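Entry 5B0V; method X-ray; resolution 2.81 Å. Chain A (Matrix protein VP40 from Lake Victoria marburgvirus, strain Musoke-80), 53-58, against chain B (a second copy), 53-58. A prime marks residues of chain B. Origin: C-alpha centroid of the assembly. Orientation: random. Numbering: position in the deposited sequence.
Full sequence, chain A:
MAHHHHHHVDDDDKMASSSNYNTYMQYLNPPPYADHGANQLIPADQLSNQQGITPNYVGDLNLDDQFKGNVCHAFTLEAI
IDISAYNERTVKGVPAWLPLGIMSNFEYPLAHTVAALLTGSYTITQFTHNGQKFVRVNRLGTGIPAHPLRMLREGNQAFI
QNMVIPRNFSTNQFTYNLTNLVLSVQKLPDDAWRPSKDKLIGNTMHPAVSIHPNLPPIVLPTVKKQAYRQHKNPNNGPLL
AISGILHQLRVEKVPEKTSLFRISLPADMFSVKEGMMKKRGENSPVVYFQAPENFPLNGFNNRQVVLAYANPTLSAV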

# COMPACT_ATOMS: atom_id res chain seq x y z
N ILE A 53 -8.30 11.10 -4.30
CA ILE A 53 -7.01 10.71 -4.89
C ILE A 53 -6.25 9.73 -3.98
O ILE A 53 -6.23 9.92 -2.77
N THR A 54 -5.65 8.68 -4.53
CA THR A 54 -4.93 7.73 -3.70
C THR A 54 -3.43 7.98 -3.77
O THR A 54 -2.92 8.42 -4.76
N PRO A 55 -2.72 7.65 -2.71
CA PRO A 55 -1.32 7.97 -2.74
C PRO A 55 -0.48 6.88 -3.35
O PRO A 55 -0.94 5.77 -3.61
N ASN A 56 0.78 7.18 -3.55
CA ASN A 56 1.71 6.10 -3.77
C ASN A 56 2.81 6.23 -2.75
O ASN A 56 2.81 7.14 -1.93
N TYR A 57 3.73 5.31 -2.77
CA TYR A 57 4.51 5.05 -1.58
C TYR A 57 5.95 5.42 -1.79
O TYR A 57 6.50 5.35 -2.89
N VAL A 58 6.56 5.81 -0.69
CA VAL A 58 7.98 6.00 -0.65
C VAL A 58 8.39 5.74 0.79
O VAL A 58 7.68 6.16 1.70
N ILE B 53 9.42 2.83 -9.89
CA ILE B 53 8.24 3.62 -9.47
C ILE B 53 7.15 2.76 -8.80
O ILE B 53 6.96 1.59 -9.14
N THR B 54 6.41 3.36 -7.87
CA THR B 54 5.41 2.63 -7.14
C THR B 54 4.01 2.94 -7.61
O THR B 54 3.73 3.99 -8.11
N PRO B 55 3.10 2.00 -7.43
CA PRO B 55 1.81 2.22 -8.05
C PRO B 55 0.84 2.92 -7.14
O PRO B 55 1.13 3.08 -5.96
N ASN B 56 -0.26 3.35 -7.74
CA ASN B 56 -1.45 3.88 -7.10
C ASN B 56 -2.50 2.82 -7.16
O ASN B 56 -2.43 1.97 -8.00
N TYR B 57 -3.51 2.92 -6.33
CA TYR B 57 -4.47 1.87 -6.25
C TYR B 57 -5.77 2.31 -6.88
O TYR B 57 -6.16 3.47 -6.82
N VAL B 58 -6.46 1.34 -7.44
CA VAL B 58 -7.81 1.53 -7.87
C VAL B 58 -8.47 0.15 -7.80
O VAL B 58 -7.83 -0.86 -8.08

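Where two copies of one protein meet through the same segment, a contact made in one direction is usually repeated in the other, and departures from symmetry tend to appear where the two copies of one residue face each other. The 53–58 stretches of marburgvirus VP40 illustrate both points. They run roughly antiparallel, their end-to-end directions 153° apart, and Asn56 lies across from Asn56′, with their CA atoms 5.1 Å apart.

The repeated element is a threonine hydroxyl that reaches the partner's backbone. Thr54 and Thr54′ both point their CA-to-CB bonds toward the other chain and adopt the p rotamer, with chi1 at 84° and 86°. This setting places OG1 within reach of a main-chain amide: Tyr57 N donates to Thr54′ OG1 at 3.0 Å, and Tyr57′ N donates to Thr54 OG1 at 3.3 Å. The acceptor is thus a side-chain hydroxyl rather than the carbonyl that usually serves in a sheet. Thr54′ OG1 also lies 3.3 Å from Asn56 CB.

At the asparagines the symmetry breaks. Asn56 points toward the partner and is p (chi1 54°), whereas Asn56′ leaves its backbone sideways and is m (chi1 −69°), its end coming nearer. With these rotamers Asn56 ND2 donates a weak hydrogen bond to Asn56′ OD1 at 3.3 Å. Asn56′ ND2 lies 3.0 Å from Thr54 O, while CB of Asn56 rests 3.3 Å from Pro55′ O.

The prolines and tyrosines contribute less to the contact. Both prolines point away, with C-gamma endo puckers. Both tyrosines are t, with chi1 at 162°; their ends lead away from the partner stretch, and each OH is hydrogen-bonded elsewhere in the structure.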

# COMPACT_ATOMS: atom_id res chain seq x y z
CB ILE A 53 -6.17 11.98 -5.18
CG1 ILE A 53 -4.66 11.76 -5.06
CG2 ILE A 53 -6.52 13.10 -4.20
CD1 ILE A 53 -3.89 12.70 -5.95
CB THR A 54 -5.25 6.24 -4.03
OG1 THR A 54 -4.45 5.79 -5.12
CG2 THR A 54 -6.72 6.07 -4.39
CB PRO A 55 -0.97 8.12 -1.26
CG PRO A 55 -1.94 7.23 -0.56
CD PRO A 55 -3.12 7.01 -1.45
CB ASN A 56 2.23 6.07 -5.21
CG ASN A 56 2.81 7.38 -5.62
OD1 ASN A 56 3.76 7.85 -5.01
ND2 ASN A 56 2.22 7.99 -6.63
CB TYR A 57 4.39 3.55 -1.18
CG TYR A 57 5.45 3.07 -0.24
CD1 TYR A 57 5.37 3.32 1.13
CD2 TYR A 57 6.57 2.41 -0.72
CE1 TYR A 57 6.37 2.89 2.00
CE2 TYR A 57 7.57 1.98 0.14
CZ TYR A 57 7.47 2.21 1.50
OH TYR A 57 8.49 1.79 2.32
CB VAL A 58 8.35 7.41 -1.16
CG1 VAL A 58 7.85 8.50 -0.23
CG2 VAL A 58 9.85 7.53 -1.34
CB ILE B 53 7.56 4.41 -10.59
CG1 ILE B 53 7.19 3.50 -11.72
CG2 ILE B 53 8.44 5.52 -11.15
CD1 ILE B 53 5.96 4.00 -12.42
CB THR B 54 5.50 2.86 -5.62
OG1 THR B 54 4.77 4.03 -5.25
CG2 THR B 54 6.94 2.98 -5.18
CB PRO B 55 1.32 0.80 -8.33
CG PRO B 55 2.00 -0.05 -7.32
CD PRO B 55 3.23 0.64 -6.86
CB ASN B 56 -1.99 5.05 -7.90
CG ASN B 56 -1.10 6.24 -7.83
OD1 ASN B 56 0.02 6.25 -8.36
ND2 ASN B 56 -1.56 7.24 -7.13
CB TYR B 57 -4.67 1.45 -4.78
CG TYR B 57 -5.93 0.68 -4.56
CD1 TYR B 57 -6.00 -0.68 -4.86
CD2 TYR B 57 -7.06 1.31 -4.09
CE1 TYR B 57 -7.17 -1.39 -4.67
CE2 TYR B 57 -8.24 0.62 -3.91
CZ TYR B 57 -8.29 -0.73 -4.19
OH TYR B 57 -9.47 -1.42 -4.01
CB VAL B 58 -7.83 2.13 -9.28
CG1 VAL B 58 -7.33 1.12 -10.30
CG2 VAL B 58 -9.23 2.55 -9.65